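Local coordinates for protein concanavalin B (Canavalia ensiformis, PDB 6CAF) that may act as a carbohydrate-binding protein of jack bean seeds, being a chitinase-like member of glycosyl hydrolase family 18, at residues 209-214 and 234-239. Sequence-based numbering, arbitrary orientation.
Sequences IFVRFY and LSWTKS
Strand 208-212 and helix 227-239 belong to one beta-alpha-beta unit of the barrel, and V211 meets the indole of W236 in the layer between them. The CA atoms of V211 and W236 lie 8.2 Å apart, and both CB atoms point at the opposing segment. Both methyls of V211 rest on the same indole face. CG1 lies 3.9 Å from the centroid of the five-membered ring of W236, 22° off its normal, which defines a CH-pi contact. The nearest ring atom to this V211 CG1 is W236 NE1, at 3.6 Å. CG2 covers the ring fusion, 3.8 Å from W236 CD2. At W236, CG stands anti to the carbonyl carbon (chi1 -79°), and this carries the indole out from the helix to the strand. The six-membered ring extends along the strand to I209, whose CG2 approaches CZ3 of W236 obliquely at 4.4 Å. The pyrrole N-H bonds to the carbonyl oxygen of C190, which satisfies the buried indole's polar atom and restrains its rotation; P188 also touches the indole. On the strand side, V211 CG1 additionally sits 3.5 Å above the ring plane of F213, toward its rim, and that phenyl packs on I229, A232 and W233 of the same helix. Apolar strand residues facing an outer helix in this way are characteristic of the (beta/alpha)8 TIM barrel of family 18.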
loop_
_atom_site.group_PDB
_atom_site.type_symbol
_atom_site.label_atom_id
_atom_site.label_comp_id
_atom_site.label_asym_id
_atom_site.label_seq_id
_atom_site.Cartn_x
_atom_site.Cartn_y
_atom_site.Cartn_z
ATOM N N ILE A 209 -2.211 -3.897 -7.196
ATOM C CA ILE A 209 -3.433 -3.292 -6.702
ATOM C C ILE A 209 -3.798 -3.978 -5.391
ATOM O O ILE A 209 -3.964 -5.200 -5.341
ATOM C CB ILE A 209 -4.593 -3.469 -7.704
ATOM C CG1 ILE A 209 -4.226 -2.929 -9.088
ATOM C CG2 ILE A 209 -5.863 -2.857 -7.171
ATOM C CD1 ILE A 209 -4.064 -1.450 -9.144
ATOM N N PHE A 210 -3.894 -3.177 -4.334
ATOM C CA PHE A 210 -4.230 -3.623 -2.995
ATOM C C PHE A 210 -5.670 -3.192 -2.701
ATOM O O PHE A 210 -5.917 -2.047 -2.346
ATOM C CB PHE A 210 -3.259 -2.978 -1.996
ATOM C CG PHE A 210 -1.839 -3.424 -2.141
ATOM C CD1 PHE A 210 -0.979 -2.808 -3.023
ATOM C CD2 PHE A 210 -1.361 -4.493 -1.404
ATOM C CE1 PHE A 210 0.328 -3.224 -3.145
ATOM C CE2 PHE A 210 -0.050 -4.916 -1.531
ATOM C CZ PHE A 210 0.791 -4.302 -2.434
ATOM N N VAL A 211 -6.616 -4.090 -2.917
ATOM C CA VAL A 211 -8.011 -3.720 -2.820
ATOM C C VAL A 211 -8.431 -3.720 -1.356
ATOM O O VAL A 211 -8.255 -4.720 -0.655
ATOM C CB VAL A 211 -8.862 -4.696 -3.620
ATOM C CG1 VAL A 211 -10.336 -4.320 -3.511
ATOM C CG2 VAL A 211 -8.454 -4.722 -5.085
ATOM N N ARG A 212 -9.018 -2.615 -0.914
ATOM C CA ARG A 212 -9.389 -2.467 0.490
ATOM C C ARG A 212 -10.749 -3.081 0.773
ATOM O O ARG A 212 -11.794 -2.448 0.588
ATOM C CB ARG A 212 -9.352 -0.993 0.888
ATOM C CG ARG A 212 -7.970 -0.400 0.818
ATOM C CD ARG A 212 -7.899 1.027 1.315
ATOM N NE ARG A 212 -8.282 1.952 0.293
ATOM C CZ ARG A 212 -9.424 2.619 0.231
ATOM N NH1 ARG A 212 -10.338 2.486 1.155
ATOM N NH2 ARG A 212 -9.631 3.422 -0.785
ATOM N N PHE A 213 -10.708 -4.332 1.193
ATOM C CA PHE A 213 -11.923 -5.099 1.455
ATOM C C PHE A 213 -12.393 -4.880 2.901
ATOM O O PHE A 213 -12.500 -5.808 3.687
ATOM C CB PHE A 213 -11.691 -6.608 1.200
ATOM C CG PHE A 213 -11.495 -6.966 -0.256
ATOM C CD1 PHE A 213 -12.566 -7.023 -1.125
ATOM C CD2 PHE A 213 -10.254 -7.269 -0.741
ATOM C CE1 PHE A 213 -12.400 -7.394 -2.447
ATOM C CE2 PHE A 213 -10.087 -7.629 -2.050
ATOM C CZ PHE A 213 -11.155 -7.659 -2.911
ATOM N N TYR A 214 -12.675 -3.631 3.255
ATOM C CA TYR A 214 -13.156 -3.348 4.592
ATOM C C TYR A 214 -13.773 -1.965 4.585
ATOM O O TYR A 214 -13.582 -1.175 3.642
ATOM C CB TYR A 214 -12.012 -3.473 5.631
ATOM C CG TYR A 214 -10.800 -2.587 5.402
ATOM C CD1 TYR A 214 -9.812 -2.961 4.546
ATOM C CD2 TYR A 214 -10.610 -1.417 6.129
ATOM C CE1 TYR A 214 -8.705 -2.154 4.332
ATOM C CE2 TYR A 214 -9.462 -0.648 5.979
ATOM C CZ TYR A 214 -8.520 -1.006 5.049
ATOM O OH TYR A 214 -7.393 -0.220 4.862
ATOM N N LEU A 234 -13.786 -11.117 -7.886
ATOM C CA LEU A 234 -14.074 -11.387 -9.276
ATOM C C LEU A 234 -14.149 -10.102 -10.098
ATOM O O LEU A 234 -13.555 -10.001 -11.175
ATOM C CB LEU A 234 -15.375 -12.189 -9.394
ATOM C CG LEU A 234 -15.820 -12.544 -10.802
ATOM C CD1 LEU A 234 -14.774 -13.376 -11.532
ATOM C CD2 LEU A 234 -17.167 -13.251 -10.807
ATOM N N SER A 235 -14.908 -9.133 -9.609
ATOM C CA SER A 235 -15.026 -7.864 -10.321
ATOM C C SER A 235 -13.666 -7.231 -10.568
ATOM O O SER A 235 -13.394 -6.706 -11.660
ATOM C CB SER A 235 -15.926 -6.934 -9.542
ATOM O OG SER A 235 -17.224 -7.461 -9.378
ATOM N N TRP A 236 -12.804 -7.248 -9.558
ATOM C CA TRP A 236 -11.467 -6.671 -9.674
ATOM C C TRP A 236 -10.605 -7.457 -10.667
ATOM O O TRP A 236 -9.789 -6.847 -11.378
ATOM C CB TRP A 236 -10.798 -6.544 -8.292
ATOM C CG TRP A 236 -11.327 -5.348 -7.596
ATOM C CD1 TRP A 236 -12.315 -5.302 -6.673
ATOM C CD2 TRP A 236 -10.957 -3.991 -7.855
ATOM N NE1 TRP A 236 -12.566 -4.008 -6.317
ATOM C CE2 TRP A 236 -11.750 -3.178 -7.036
ATOM C CE3 TRP A 236 -10.025 -3.391 -8.693
ATOM C CZ2 TRP A 236 -11.647 -1.798 -7.027
ATOM C CZ3 TRP A 236 -9.935 -2.022 -8.699
ATOM C CH2 TRP A 236 -10.734 -1.241 -7.878
ATOM N N THR A 237 -10.758 -8.781 -10.739
ATOM C CA THR A 237 -9.978 -9.508 -11.725
ATOM C C THR A 237 -10.329 -9.065 -13.132
ATOM O O THR A 237 -9.499 -9.118 -14.023
ATOM C CB THR A 237 -10.122 -11.032 -11.635
ATOM O OG1 THR A 237 -11.448 -11.453 -11.950
ATOM C CG2 THR A 237 -9.680 -11.550 -10.274
ATOM N N LYS A 238 -11.570 -8.636 -13.335
ATOM C CA LYS A 238 -11.955 -8.148 -14.673
ATOM C C LYS A 238 -11.541 -6.703 -14.919
ATOM O O LYS A 238 -11.284 -6.316 -16.066
ATOM C CB LYS A 238 -13.443 -8.241 -14.867
ATOM C CG LYS A 238 -13.980 -9.615 -14.646
ATOM C CD LYS A 238 -13.175 -10.654 -15.374
ATOM C CE LYS A 238 -13.894 -11.978 -15.276
ATOM N NZ LYS A 238 -13.140 -13.078 -15.937
ATOM N N SER A 239 -11.495 -5.967 -14.049
ATOM C CA SER A 239 -11.244 -4.479 -14.003
ATOM C C SER A 239 -9.663 -4.271 -14.161
ATOM O O SER A 239 -9.239 -3.248 -14.701
ATOM C CB SER A 239 -11.758 -3.873 -12.674
ATOM O OG SER A 239 -13.068 -3.316 -12.760
#